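Local coordinates for protein B-agarase (Agarivorans gilvus, PDB 5Z6P) that hydrolyses agarose as a beta-agarase of glycoside hydrolase family 50, probably cutting beta-galactosidic linkages of the polysaccharide, at residues A[110-115]-A[173-178]; A[125-130]-A[135-140]; A[362-367]-A[721-726]; A[375-380]-A[411-416]; A[523-528]-A[585-590]. All coordinates share one frame; numbering follows the deposited sequence.

Contact 1 of 5, residues A[110-115]-A[173-178]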
# COMPACT_ATOMS: atom_id res chain seq x y z
N GLN A 110 15.49 6.76 0.93
CA GLN A 110 15.05 5.40 1.10
C GLN A 110 15.74 4.53 0.06
O GLN A 110 15.54 4.69 -1.14
CB GLN A 110 13.53 5.29 0.99
CG GLN A 110 13.01 3.85 1.10
CD GLN A 110 11.50 3.77 0.97
OE1 GLN A 110 10.84 4.77 0.73
NE2 GLN A 110 10.96 2.57 1.14
N MET A 111 16.56 3.62 0.54
CA MET A 111 17.31 2.73 -0.32
C MET A 111 16.91 1.27 -0.13
O MET A 111 16.89 0.77 0.99
CB MET A 111 18.80 2.90 -0.05
CG MET A 111 19.65 1.94 -0.79
SD MET A 111 21.38 2.12 -0.36
CE MET A 111 21.85 0.46 -0.42
N PHE A 112 16.60 0.59 -1.23
CA PHE A 112 16.35 -0.84 -1.20
C PHE A 112 17.63 -1.63 -1.46
O PHE A 112 18.41 -1.28 -2.34
CB PHE A 112 15.28 -1.22 -2.23
CG PHE A 112 13.89 -0.86 -1.80
CD1 PHE A 112 13.45 0.45 -1.85
CD2 PHE A 112 13.01 -1.84 -1.37
CE1 PHE A 112 12.18 0.78 -1.45
CE2 PHE A 112 11.75 -1.51 -0.98
CZ PHE A 112 11.33 -0.19 -1.02
N ILE A 113 17.83 -2.67 -0.69
CA ILE A 113 18.92 -3.61 -0.91
C ILE A 113 18.30 -4.91 -1.34
O ILE A 113 17.66 -5.60 -0.54
CB ILE A 113 19.79 -3.85 0.35
CG1 ILE A 113 20.37 -2.53 0.89
CG2 ILE A 113 20.90 -4.84 0.05
CD1 ILE A 113 19.69 -2.02 2.15
N ASN A 114 18.48 -5.23 -2.62
CA ASN A 114 17.93 -6.45 -3.18
C ASN A 114 19.06 -7.42 -3.42
O ASN A 114 19.99 -7.14 -4.16
CB ASN A 114 17.16 -6.15 -4.47
CG ASN A 114 16.10 -5.10 -4.28
OD1 ASN A 114 15.45 -5.04 -3.24
ND2 ASN A 114 15.92 -4.25 -5.27
N ILE A 115 18.98 -8.57 -2.78
CA ILE A 115 20.01 -9.59 -2.90
C ILE A 115 19.47 -10.81 -3.63
O ILE A 115 18.46 -11.39 -3.22
CB ILE A 115 20.54 -9.95 -1.52
CG1 ILE A 115 20.94 -8.67 -0.79
CG2 ILE A 115 21.70 -10.91 -1.64
CD1 ILE A 115 21.34 -8.84 0.62
N TRP A 173 12.78 -5.95 6.25
CA TRP A 173 12.41 -6.89 5.21
C TRP A 173 11.12 -6.46 4.49
O TRP A 173 10.09 -6.24 5.12
CB TRP A 173 12.25 -8.29 5.77
CG TRP A 173 12.21 -9.27 4.68
CD1 TRP A 173 13.27 -9.73 3.96
CD2 TRP A 173 11.05 -9.90 4.14
NE1 TRP A 173 12.85 -10.61 3.01
CE2 TRP A 173 11.49 -10.74 3.10
CE3 TRP A 173 9.69 -9.85 4.43
CZ2 TRP A 173 10.62 -11.52 2.36
CZ3 TRP A 173 8.82 -10.62 3.70
CH2 TRP A 173 9.29 -11.45 2.67
N MET A 174 11.19 -6.37 3.16
CA MET A 174 10.11 -5.80 2.35
C MET A 174 9.43 -6.78 1.39
O MET A 174 8.21 -6.88 1.37
CB MET A 174 10.62 -4.62 1.52
CG MET A 174 11.18 -3.45 2.31
SD MET A 174 9.95 -2.70 3.35
CE MET A 174 8.93 -1.79 2.20
N TRP A 175 10.22 -7.45 0.56
CA TRP A 175 9.70 -8.26 -0.54
C TRP A 175 10.57 -9.47 -0.78
O TRP A 175 11.73 -9.50 -0.37
CB TRP A 175 9.63 -7.48 -1.87
CG TRP A 175 9.10 -6.09 -1.80
CD1 TRP A 175 9.82 -4.94 -1.73
CD2 TRP A 175 7.72 -5.69 -1.85
NE1 TRP A 175 8.99 -3.85 -1.70
CE2 TRP A 175 7.69 -4.28 -1.78
CE3 TRP A 175 6.51 -6.39 -1.95
CZ2 TRP A 175 6.50 -3.56 -1.79
CZ3 TRP A 175 5.33 -5.66 -1.97
CH2 TRP A 175 5.34 -4.26 -1.89
N GLY A 176 10.02 -10.45 -1.48
CA GLY A 176 10.78 -11.60 -1.95
C GLY A 176 10.78 -12.73 -0.95
O GLY A 176 9.80 -12.95 -0.25
N ALA A 177 11.89 -13.45 -0.89
CA ALA A 177 12.03 -14.58 -0.01
C ALA A 177 12.92 -14.22 1.16
O ALA A 177 13.95 -13.57 0.98
CB ALA A 177 12.60 -15.77 -0.75
N LEU A 178 12.53 -14.63 2.36
CA LEU A 178 13.30 -14.32 3.54
C LEU A 178 14.61 -15.09 3.55
O LEU A 178 15.66 -14.57 3.92
CB LEU A 178 12.50 -14.65 4.79
CG LEU A 178 13.10 -14.16 6.10
CD1 LEU A 178 12.92 -12.67 6.20
CD2 LEU A 178 12.45 -14.87 7.27
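Phe-112 reaches past an intervening strand to touch Met-174 and Trp-175, and one ring atom, CE2, does all the touching. It lies 3.7 Å from Trp-175 NE1, at the rim of the indole and in its plane. The two aromatic rings therefore meet rim to rim; the centroid of the Phe-112 ring is 6.0 Å from that of the five-membered ring of Trp-175, and the planes are inclined by 24°. Phe-112 CG stands beside its backbone N (chi1 -76°), which turns CE2 to both partners. From the other partner comes aliphatic packing, with Met-174 CG 3.9 Å from Phe-112 CE2 and the two side chains crossing at about a right angle. Met-174 and Trp-175 can both serve the same ring because they form a classic beta bulge opposite Ser-124, in strand 122-129, which runs antiparallel between strands 109-117 and 168-174 of the carbohydrate-binding-module-like domain. The chain turns a corner at Trp-175. Further out, Cys-126 of the central strand packs against Phe-112 and Met-174, and the ring of His-193 meets that of Phe-112. Beside them Gln-110 OE1 accepts from Thr-685 N and its NE2 donates to Leu-683 O.

Contact 2 of 5, residues A[125-130]-A[135-140]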
# COMPACT_ATOMS: atom_id res chain seq x y z
N ARG A 125 15.22 -5.95 1.20
CA ARG A 125 15.00 -5.09 2.36
C ARG A 125 15.18 -3.62 2.00
O ARG A 125 15.68 -3.30 0.92
CB ARG A 125 15.97 -5.45 3.48
CG ARG A 125 15.93 -6.89 3.92
CD ARG A 125 16.28 -6.99 5.38
NE ARG A 125 16.39 -8.37 5.84
CZ ARG A 125 16.07 -8.77 7.07
NH1 ARG A 125 15.62 -7.88 7.95
NH2 ARG A 125 16.20 -10.04 7.42
N CYS A 126 14.78 -2.71 2.88
CA CYS A 126 15.15 -1.31 2.67
C CYS A 126 15.60 -0.61 3.95
O CYS A 126 15.39 -1.10 5.07
CB CYS A 126 14.00 -0.51 2.02
SG CYS A 126 12.59 -0.12 3.03
N ILE A 127 16.26 0.52 3.74
CA ILE A 127 16.73 1.36 4.82
C ILE A 127 16.39 2.82 4.55
O ILE A 127 16.26 3.23 3.40
CB ILE A 127 18.25 1.22 4.98
CG1 ILE A 127 18.96 1.57 3.68
CG2 ILE A 127 18.62 -0.19 5.41
CD1 ILE A 127 20.46 1.60 3.82
N ASN A 128 16.22 3.59 5.62
CA ASN A 128 16.18 5.04 5.49
C ASN A 128 17.52 5.64 5.94
O ASN A 128 17.95 5.45 7.07
CB ASN A 128 15.04 5.65 6.31
CG ASN A 128 14.88 7.14 6.03
OD1 ASN A 128 15.53 7.97 6.66
ND2 ASN A 128 14.04 7.48 5.06
N ILE A 129 18.18 6.35 5.03
CA ILE A 129 19.47 6.96 5.35
C ILE A 129 19.25 8.41 5.70
O ILE A 129 18.86 9.21 4.85
CB ILE A 129 20.45 6.83 4.19
CG1 ILE A 129 20.51 5.37 3.72
CG2 ILE A 129 21.83 7.32 4.61
CD1 ILE A 129 21.09 5.19 2.37
N ALA A 130 19.48 8.76 6.95
CA ALA A 130 19.16 10.08 7.44
C ALA A 130 20.33 11.04 7.19
O ALA A 130 21.48 10.61 7.14
CB ALA A 130 18.80 10.03 8.92
N GLN A 135 25.62 6.31 9.61
CA GLN A 135 24.91 5.10 10.05
C GLN A 135 25.57 3.80 9.61
O GLN A 135 26.04 3.74 8.49
CB GLN A 135 23.50 5.08 9.46
CG GLN A 135 22.31 5.93 10.02
CD GLN A 135 22.08 7.23 9.26
OE1 GLN A 135 22.46 8.27 9.78
NE2 GLN A 135 21.80 7.14 7.96
N SER A 136 25.48 2.75 10.41
CA SER A 136 25.78 1.40 9.93
C SER A 136 24.49 0.66 9.61
O SER A 136 23.56 0.71 10.39
CB SER A 136 26.58 0.58 10.95
OG SER A 136 27.96 0.89 10.87
N PHE A 137 24.44 -0.03 8.47
CA PHE A 137 23.24 -0.74 8.06
C PHE A 137 23.51 -2.22 7.91
O PHE A 137 24.54 -2.61 7.40
CB PHE A 137 22.68 -0.16 6.76
CG PHE A 137 22.24 1.27 6.88
CD1 PHE A 137 20.99 1.58 7.37
CD2 PHE A 137 23.10 2.30 6.54
CE1 PHE A 137 20.60 2.88 7.50
CE2 PHE A 137 22.70 3.60 6.66
CZ PHE A 137 21.44 3.89 7.15
N MET A 138 22.58 -3.05 8.38
CA MET A 138 22.74 -4.50 8.38
C MET A 138 21.56 -5.17 7.70
O MET A 138 20.41 -4.89 8.03
CB MET A 138 22.88 -5.03 9.80
CG MET A 138 23.94 -4.34 10.65
SD MET A 138 25.45 -5.31 10.75
CE MET A 138 25.00 -6.60 11.92
N VAL A 139 21.85 -6.06 6.76
CA VAL A 139 20.81 -6.86 6.14
C VAL A 139 21.05 -8.33 6.51
O VAL A 139 21.99 -8.95 6.02
CB VAL A 139 20.81 -6.71 4.61
CG1 VAL A 139 19.64 -7.47 4.01
CG2 VAL A 139 20.73 -5.24 4.24
N GLU A 140 20.22 -8.86 7.41
CA GLU A 140 20.46 -10.18 7.96
C GLU A 140 19.98 -11.26 7.02
O GLU A 140 18.81 -11.33 6.68
CB GLU A 140 19.77 -10.35 9.32
CG GLU A 140 19.85 -11.79 9.85
CD GLU A 140 19.68 -11.89 11.35
OE1 GLU A 140 20.48 -11.27 12.09
OE2 GLU A 140 18.73 -12.57 11.79
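Arg-125 NH2 is hydrogen-bonded to the carbonyl O of disulfide-bonded Cys-151 and gives a second, weak bond to Glu-140 O, 3.0 Å long and bent to 122°. Ala-171 O holds NH1 and His-123 holds NE, while Glu-140 N lies over one guanidinium face. The arginine stem lies alongside Val-139, running the other way, with Arg-125 CD 3.7 Å from Val-139 CG1. Midway, Ile-127 sets CD1 over the face of the Phe-137 ring, 3.6 Å from the centroid, a CH-pi contact. Its CG1 stands between the backbone N and the carbonyl carbon (chi1 57°), leaving CG2 to touch Phe-137 CD1 at 3.5 Å. Ile-129 CG1 approaches the same ring obliquely at CZ. Strands 125-129 and 135-140, nearly antiparallel at 166° with axes 8.5 Å apart, both pair with strand 168-174 and meet through side chains, consistent with a CBM-like beta-sandwich core. Apolar packing thus fills the middle; at one end the buried guanidinium is probably stabilised by three backbone carbonyls and His-123.

Contact 3 of 5, residues A[362-367]-A[721-726]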
# COMPACT_ATOMS: atom_id res chain seq x y z
N ALA A 362 3.63 -11.58 26.44
CA ALA A 362 4.59 -10.94 27.34
C ALA A 362 5.05 -9.55 26.84
O ALA A 362 5.70 -8.81 27.56
CB ALA A 362 5.78 -11.83 27.55
N MET A 363 4.69 -9.20 25.60
CA MET A 363 5.04 -7.86 25.11
C MET A 363 4.19 -6.78 25.78
O MET A 363 4.60 -5.63 25.87
CB MET A 363 4.88 -7.76 23.59
CG MET A 363 5.91 -8.51 22.77
SD MET A 363 5.56 -8.41 20.98
CE MET A 363 5.97 -6.71 20.65
N TYR A 364 3.00 -7.16 26.23
CA TYR A 364 2.07 -6.19 26.78
C TYR A 364 2.26 -5.99 28.28
O TYR A 364 2.16 -6.93 29.07
CB TYR A 364 0.62 -6.59 26.48
CG TYR A 364 0.36 -6.78 25.00
CD1 TYR A 364 0.18 -5.69 24.16
CD2 TYR A 364 0.32 -8.06 24.45
CE1 TYR A 364 -0.05 -5.87 22.81
CE2 TYR A 364 0.10 -8.24 23.08
CZ TYR A 364 -0.08 -7.14 22.27
OH TYR A 364 -0.31 -7.32 20.93
N GLN A 365 2.56 -4.75 28.66
CA GLN A 365 2.61 -4.36 30.06
C GLN A 365 1.22 -4.38 30.69
O GLN A 365 1.08 -4.67 31.87
CB GLN A 365 3.23 -2.97 30.22
CG GLN A 365 4.71 -2.88 29.95
CD GLN A 365 5.24 -1.47 30.17
OE1 GLN A 365 4.51 -0.49 30.08
NE2 GLN A 365 6.52 -1.38 30.47
N TRP A 366 0.21 -4.03 29.91
CA TRP A 366 -1.17 -4.04 30.40
C TRP A 366 -2.18 -4.56 29.39
O TRP A 366 -2.20 -4.14 28.23
CB TRP A 366 -1.58 -2.64 30.83
CG TRP A 366 -3.00 -2.54 31.29
CD1 TRP A 366 -3.47 -2.77 32.55
CD2 TRP A 366 -4.14 -2.17 30.50
NE1 TRP A 366 -4.83 -2.57 32.59
CE2 TRP A 366 -5.26 -2.21 31.35
CE3 TRP A 366 -4.32 -1.83 29.15
CZ2 TRP A 366 -6.55 -1.91 30.90
CZ3 TRP A 366 -5.59 -1.53 28.72
CH2 TRP A 366 -6.69 -1.57 29.59
N LEU A 367 -3.00 -5.49 29.85
CA LEU A 367 -4.23 -5.87 29.18
C LEU A 367 -5.29 -5.91 30.28
O LEU A 367 -4.99 -6.29 31.40
CB LEU A 367 -4.08 -7.21 28.46
CG LEU A 367 -3.28 -7.09 27.15
CD1 LEU A 367 -2.93 -8.45 26.60
CD2 LEU A 367 -4.05 -6.29 26.14
N PRO A 721 -1.29 -0.81 14.64
CA PRO A 721 -0.76 -1.25 15.94
C PRO A 721 0.70 -1.61 15.80
O PRO A 721 1.09 -2.14 14.77
CB PRO A 721 -1.60 -2.50 16.27
CG PRO A 721 -2.80 -2.40 15.42
CD PRO A 721 -2.40 -1.66 14.18
N ILE A 722 1.51 -1.31 16.82
CA ILE A 722 2.96 -1.55 16.74
C ILE A 722 3.23 -3.05 16.68
O ILE A 722 4.21 -3.50 16.10
CB ILE A 722 3.70 -0.90 17.95
CG1 ILE A 722 3.59 0.63 17.87
CG2 ILE A 722 5.17 -1.31 18.00
CD1 ILE A 722 4.13 1.37 19.07
N THR A 723 2.31 -3.81 17.27
CA THR A 723 2.36 -5.27 17.26
C THR A 723 1.65 -5.86 16.04
O THR A 723 1.53 -7.07 15.90
CB THR A 723 1.73 -5.84 18.55
OG1 THR A 723 0.54 -5.10 18.83
CG2 THR A 723 2.69 -5.70 19.73
N GLY A 724 1.15 -5.01 15.16
CA GLY A 724 0.52 -5.49 13.95
C GLY A 724 -0.99 -5.67 13.98
O GLY A 724 -1.57 -6.11 14.98
N ARG A 725 -1.62 -5.30 12.86
CA ARG A 725 -3.01 -5.63 12.57
C ARG A 725 -3.22 -7.12 12.69
O ARG A 725 -2.46 -7.88 12.12
CB ARG A 725 -3.40 -5.21 11.16
CG ARG A 725 -3.96 -3.86 11.03
CD ARG A 725 -4.65 -3.71 9.68
NE ARG A 725 -5.86 -4.51 9.63
CZ ARG A 725 -6.34 -5.08 8.53
NH1 ARG A 725 -5.71 -4.97 7.37
NH2 ARG A 725 -7.47 -5.79 8.61
N SER A 726 -4.27 -7.51 13.40
CA SER A 726 -4.58 -8.93 13.62
C SER A 726 -4.64 -9.73 12.34
O SER A 726 -4.03 -10.79 12.24
CB SER A 726 -5.91 -9.07 14.36
OG SER A 726 -5.88 -8.37 15.58
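Thr-723 fits its two branches against two different side chains, the methyl against Met-363 and the hydroxyl against Tyr-364. The tight part is the methyl contact: Met-363 lies alongside Thr-723, the two chains running in opposed senses, and its CE comes to 3.6 Å from Thr-723 CG2, with the chain bent at the last torsion (chi3 72°). Tyr-364 meets the threonine head-on with its phenol oxygen: Tyr-364 OH is 3.2 Å from Thr-723 OG1, while CG2 approaches the ring obliquely. With chi1 at 42°, OG1 sits between the threonine's backbone N and carbonyl carbon and CG2 lies beside the N, which turns both branches to the loop 362-367. Both hydroxyls have further partners, Tyr-364 OH bonding to Ile-316 O and Thr-723 OG1 to Thr-315 OG1, so the polar end is held from strand 315-325 as well. Thr-723 itself occupies the third position of a type I turn, closed by a hydrogen bond from Gly-724 N to Pro-721 O of 2.9 Å. Away from the threonine, itself only partly buried, the chains stay well apart, the nearest CA atoms, of Met-363 and Thr-723, lying 8.7 Å from each other. The loop 362-367 follows helix 353-361, the turn lies between strand 709-714 and helix 745-762, and strand 315-325 bridges the two, while Trp-366 and Leu-367 lean on strand 388-395 and helix 397-406.

Contact 4 of 5, residues A[375-380]-A[411-416]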
# COMPACT_ATOMS: atom_id res chain seq x y z
N ALA A 375 -12.32 -4.00 29.04
CA ALA A 375 -12.31 -5.33 28.42
C ALA A 375 -13.29 -5.41 27.27
O ALA A 375 -13.26 -6.34 26.48
CB ALA A 375 -12.63 -6.43 29.45
N GLU A 376 -14.17 -4.42 27.19
CA GLU A 376 -15.10 -4.27 26.08
C GLU A 376 -14.40 -4.32 24.72
O GLU A 376 -15.01 -4.64 23.71
CB GLU A 376 -15.84 -2.93 26.23
CG GLU A 376 -16.83 -2.63 25.12
CD GLU A 376 -18.03 -3.56 25.16
OE1 GLU A 376 -18.37 -4.05 26.25
OE2 GLU A 376 -18.64 -3.79 24.10
N HIS A 377 -13.11 -3.99 24.70
CA HIS A 377 -12.40 -3.86 23.45
C HIS A 377 -11.60 -5.10 23.10
O HIS A 377 -10.82 -5.08 22.15
CB HIS A 377 -11.51 -2.61 23.50
CG HIS A 377 -12.24 -1.42 24.01
ND1 HIS A 377 -13.29 -0.84 23.33
CD2 HIS A 377 -12.15 -0.75 25.18
CE1 HIS A 377 -13.78 0.16 24.04
NE2 HIS A 377 -13.10 0.23 25.17
N TYR A 378 -11.79 -6.18 23.85
CA TYR A 378 -11.33 -7.48 23.40
C TYR A 378 -12.14 -7.89 22.17
O TYR A 378 -13.28 -7.49 22.01
CB TYR A 378 -11.46 -8.54 24.50
CG TYR A 378 -10.37 -8.51 25.55
CD1 TYR A 378 -9.05 -8.74 25.20
CD2 TYR A 378 -10.66 -8.26 26.89
CE1 TYR A 378 -8.05 -8.71 26.14
CE2 TYR A 378 -9.66 -8.24 27.84
CZ TYR A 378 -8.35 -8.46 27.46
OH TYR A 378 -7.34 -8.45 28.37
N GLY A 379 -11.53 -8.68 21.30
CA GLY A 379 -12.22 -9.26 20.17
C GLY A 379 -11.63 -10.64 19.94
O GLY A 379 -10.81 -11.09 20.74
N TYR A 380 -12.03 -11.29 18.86
CA TYR A 380 -11.57 -12.63 18.56
C TYR A 380 -11.48 -12.87 17.06
O TYR A 380 -12.40 -12.55 16.31
CB TYR A 380 -12.50 -13.66 19.21
CG TYR A 380 -12.21 -15.10 18.87
CD1 TYR A 380 -11.10 -15.75 19.41
CD2 TYR A 380 -13.04 -15.82 18.02
CE1 TYR A 380 -10.84 -17.08 19.10
CE2 TYR A 380 -12.77 -17.14 17.71
CZ TYR A 380 -11.67 -17.76 18.26
OH TYR A 380 -11.39 -19.07 17.95
N ALA A 411 -20.38 8.22 29.08
CA ALA A 411 -20.58 9.01 27.87
C ALA A 411 -20.37 8.13 26.62
O ALA A 411 -19.61 7.17 26.65
CB ALA A 411 -19.66 10.21 27.86
N ASP A 412 -21.07 8.46 25.54
CA ASP A 412 -20.98 7.75 24.26
C ASP A 412 -19.70 8.15 23.52
O ASP A 412 -19.72 9.06 22.68
CB ASP A 412 -22.22 8.05 23.41
CG ASP A 412 -22.29 7.24 22.12
OD1 ASP A 412 -21.28 6.63 21.71
OD2 ASP A 412 -23.38 7.22 21.51
N TYR A 413 -18.60 7.47 23.81
CA TYR A 413 -17.31 7.87 23.28
C TYR A 413 -17.20 7.66 21.75
O TYR A 413 -16.46 8.36 21.07
CB TYR A 413 -16.18 7.13 24.00
CG TYR A 413 -16.34 5.63 24.08
CD1 TYR A 413 -15.88 4.81 23.05
CD2 TYR A 413 -16.93 5.02 25.18
CE1 TYR A 413 -16.02 3.43 23.12
CE2 TYR A 413 -17.08 3.65 25.26
CZ TYR A 413 -16.62 2.86 24.23
OH TYR A 413 -16.76 1.49 24.31
N MET A 414 -17.95 6.70 21.23
CA MET A 414 -17.90 6.47 19.79
C MET A 414 -18.54 7.64 19.05
O MET A 414 -18.03 8.08 18.03
CB MET A 414 -18.57 5.16 19.42
CG MET A 414 -17.75 3.95 19.83
SD MET A 414 -16.02 4.01 19.31
CE MET A 414 -16.21 4.19 17.52
N ALA A 415 -19.63 8.16 19.60
CA ALA A 415 -20.32 9.29 19.01
C ALA A 415 -19.44 10.53 19.08
O ALA A 415 -19.44 11.36 18.19
CB ALA A 415 -21.64 9.54 19.70
N LYS A 416 -18.69 10.66 20.16
CA LYS A 416 -17.83 11.82 20.28
C LYS A 416 -16.68 11.70 19.28
O LYS A 416 -16.32 12.66 18.62
CB LYS A 416 -17.31 11.97 21.71
CG LYS A 416 -16.45 13.19 21.94
CD LYS A 416 -17.23 14.49 21.79
CE LYS A 416 -16.43 15.67 22.35
NZ LYS A 416 -17.17 16.95 22.22
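His-377 and Tyr-413 point at each other from opposite directions and meet through imidazole carbon and phenol oxygen. His-377 CE1 lies 3.3 Å from Tyr-413 OH, which sits at the edge of the imidazole, near its plane. The rings meet obliquely, their planes 70° apart and their centroids 6.0 Å apart. Tyr-413 gains its reach from chi1 of 51°, which puts CG between the backbone N and the carbonyl carbon and sends the phenol out from the first turn of its helix. Glu-376 adds a looser touch, its CG 4.2 Å from Tyr-413 OH, and its CB lies over one face of the neighbouring imidazole. The imidazole is held by a hydrogen bond on its NE2 side, to Gln-403 OE1 of helix 397-406, and Tyr-413 packs on Gln-403 and Tyr-406 of that helix. The contact is a small one at the surface. It joins the 3-10 turn that leads into edge strand 378-384 to the start of helix 413-428, where Asp-412 holds the characteristic N-cap position: its OD1 accepts from Ala-415 N at 3.1 Å, a capping bond in which the N-H comes from above the carboxylate plane.

Contact 5 of 5, residues A[523-528]-A[585-590]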
# COMPACT_ATOMS: atom_id res chain seq x y z
N GLY A 523 -0.48 -13.31 -17.50
CA GLY A 523 -0.81 -14.51 -16.74
C GLY A 523 -2.27 -14.97 -16.79
O GLY A 523 -2.54 -16.16 -16.90
N ILE A 524 -3.20 -14.03 -16.73
CA ILE A 524 -4.62 -14.37 -16.78
C ILE A 524 -5.00 -14.93 -18.16
O ILE A 524 -5.77 -15.87 -18.26
CB ILE A 524 -5.52 -13.14 -16.45
CG1 ILE A 524 -5.37 -12.74 -14.98
CG2 ILE A 524 -6.97 -13.44 -16.74
CD1 ILE A 524 -5.91 -11.33 -14.68
N ALA A 525 -4.43 -14.36 -19.21
CA ALA A 525 -4.67 -14.86 -20.55
C ALA A 525 -4.09 -16.26 -20.70
O ALA A 525 -4.77 -17.18 -21.15
CB ALA A 525 -4.08 -13.93 -21.58
N ILE A 526 -2.84 -16.43 -20.29
CA ILE A 526 -2.10 -17.67 -20.47
C ILE A 526 -2.72 -18.84 -19.69
O ILE A 526 -2.94 -19.90 -20.25
CB ILE A 526 -0.63 -17.48 -20.07
CG1 ILE A 526 0.01 -16.42 -20.98
CG2 ILE A 526 0.13 -18.81 -20.13
CD1 ILE A 526 1.40 -16.00 -20.61
N HIS A 527 -3.01 -18.62 -18.41
CA HIS A 527 -3.60 -19.67 -17.58
C HIS A 527 -4.99 -20.07 -18.07
O HIS A 527 -5.31 -21.25 -18.18
CB HIS A 527 -3.70 -19.23 -16.12
CG HIS A 527 -4.20 -20.31 -15.21
ND1 HIS A 527 -5.52 -20.42 -14.84
CD2 HIS A 527 -3.55 -21.34 -14.61
CE1 HIS A 527 -5.67 -21.47 -14.05
NE2 HIS A 527 -4.48 -22.05 -13.90
N THR A 528 -5.82 -19.08 -18.36
CA THR A 528 -7.18 -19.33 -18.83
C THR A 528 -7.20 -20.11 -20.15
O THR A 528 -8.00 -21.03 -20.30
CB THR A 528 -7.96 -18.02 -18.95
OG1 THR A 528 -8.07 -17.41 -17.66
CG2 THR A 528 -9.34 -18.26 -19.49
N GLU A 585 0.49 -10.35 -28.75
CA GLU A 585 -0.58 -9.50 -29.26
C GLU A 585 -1.96 -10.08 -28.93
O GLU A 585 -2.84 -9.36 -28.48
CB GLU A 585 -0.46 -9.31 -30.78
CG GLU A 585 0.60 -8.30 -31.21
CD GLU A 585 1.07 -8.52 -32.65
OE1 GLU A 585 2.12 -7.95 -33.04
OE2 GLU A 585 0.42 -9.28 -33.40
N ASP A 586 -2.12 -11.38 -29.12
CA ASP A 586 -3.37 -12.06 -28.79
C ASP A 586 -3.65 -12.08 -27.27
O ASP A 586 -4.77 -11.86 -26.85
CB ASP A 586 -3.37 -13.50 -29.35
CG ASP A 586 -3.50 -13.52 -30.88
OD1 ASP A 586 -4.09 -12.57 -31.42
OD2 ASP A 586 -3.02 -14.46 -31.53
N TYR A 587 -2.63 -12.32 -26.45
CA TYR A 587 -2.82 -12.25 -24.99
C TYR A 587 -3.37 -10.88 -24.60
O TYR A 587 -4.26 -10.79 -23.75
CB TYR A 587 -1.51 -12.52 -24.22
CG TYR A 587 -0.84 -13.85 -24.49
CD1 TYR A 587 -1.56 -14.93 -24.98
CD2 TYR A 587 0.52 -14.02 -24.24
CE1 TYR A 587 -0.93 -16.16 -25.23
CE2 TYR A 587 1.14 -15.21 -24.48
CZ TYR A 587 0.42 -16.27 -24.98
OH TYR A 587 1.08 -17.44 -25.22
N ALA A 588 -2.85 -9.83 -25.22
CA ALA A 588 -3.32 -8.47 -24.96
C ALA A 588 -4.81 -8.30 -25.30
O ALA A 588 -5.57 -7.74 -24.51
CB ALA A 588 -2.50 -7.47 -25.75
N LEU A 589 -5.22 -8.76 -26.47
CA LEU A 589 -6.63 -8.73 -26.85
C LEU A 589 -7.50 -9.46 -25.82
O LEU A 589 -8.55 -8.97 -25.42
CB LEU A 589 -6.84 -9.36 -28.23
CG LEU A 589 -6.21 -8.71 -29.46
CD1 LEU A 589 -6.44 -9.59 -30.69
CD2 LEU A 589 -6.78 -7.31 -29.68
N LEU A 590 -7.06 -10.65 -25.43
CA LEU A 590 -7.79 -11.49 -24.50
C LEU A 590 -7.92 -10.81 -23.13
O LEU A 590 -9.00 -10.76 -22.59
CB LEU A 590 -7.12 -12.86 -24.36
CG LEU A 590 -7.03 -13.69 -25.65
CD1 LEU A 590 -6.25 -14.99 -25.44
CD2 LEU A 590 -8.41 -14.00 -26.21
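Two helices of the beta-galactosidase-like (GH42-related) part of the chain, 523-530 and 581-609, pack here almost perpendicular to each other, their short segments crossing at 97° with axes 8.8 Å apart. Ala-525 marks the closest point: its small side chain lets the backbones approach, with Ala-525 CB 3.8 Å from Tyr-587 O and 3.9 Å from Tyr-587 CB. Leu-590, one turn further along, flanks the same methyl, its CB 4.3 Å from Ala-525 CB. Beside it Ile-526 crosses the tyrosine ring, its CG1 over one face at 4.0 Å from the centroid of Tyr-587, 15° off the normal, a CH-pi contact. The Tyr-587 CG lies beside its backbone N (chi1 -58°), which carries the ring out beside Ile-526, and the phenol OH ends in a hydrogen bond to His-579 ND1, whose ring also meets that of the tyrosine. The crossing is therefore held by apolar and CH-pi packing, with the one polar group of the tyrosine satisfied outside it.

In the fold
Contacts 1 and 2 adjoin in the carbohydrate-binding-module-like domain, their centres 11 Å apart: strand 122-129 serves both, and backbone atoms Ile-113 N and Arg-125 O lie 2.8 Å apart, a probable hydrogen bond. Contacts 3 and 4 make a second pair, 18 Å between centres, joined where Leu-367 CB packs on Tyr-378 OH at 3.5 Å; contacts 4 and 5 both lie in the sequence between the two segments of contact 3. Contact 1 lies about 26 Å from contact 3, centre to centre, without touching it. Contact 5 stands apart, 30 Å from contact 1 and 49 Å from contact 4 between centres, across the chain's centre from contacts 3 and 4.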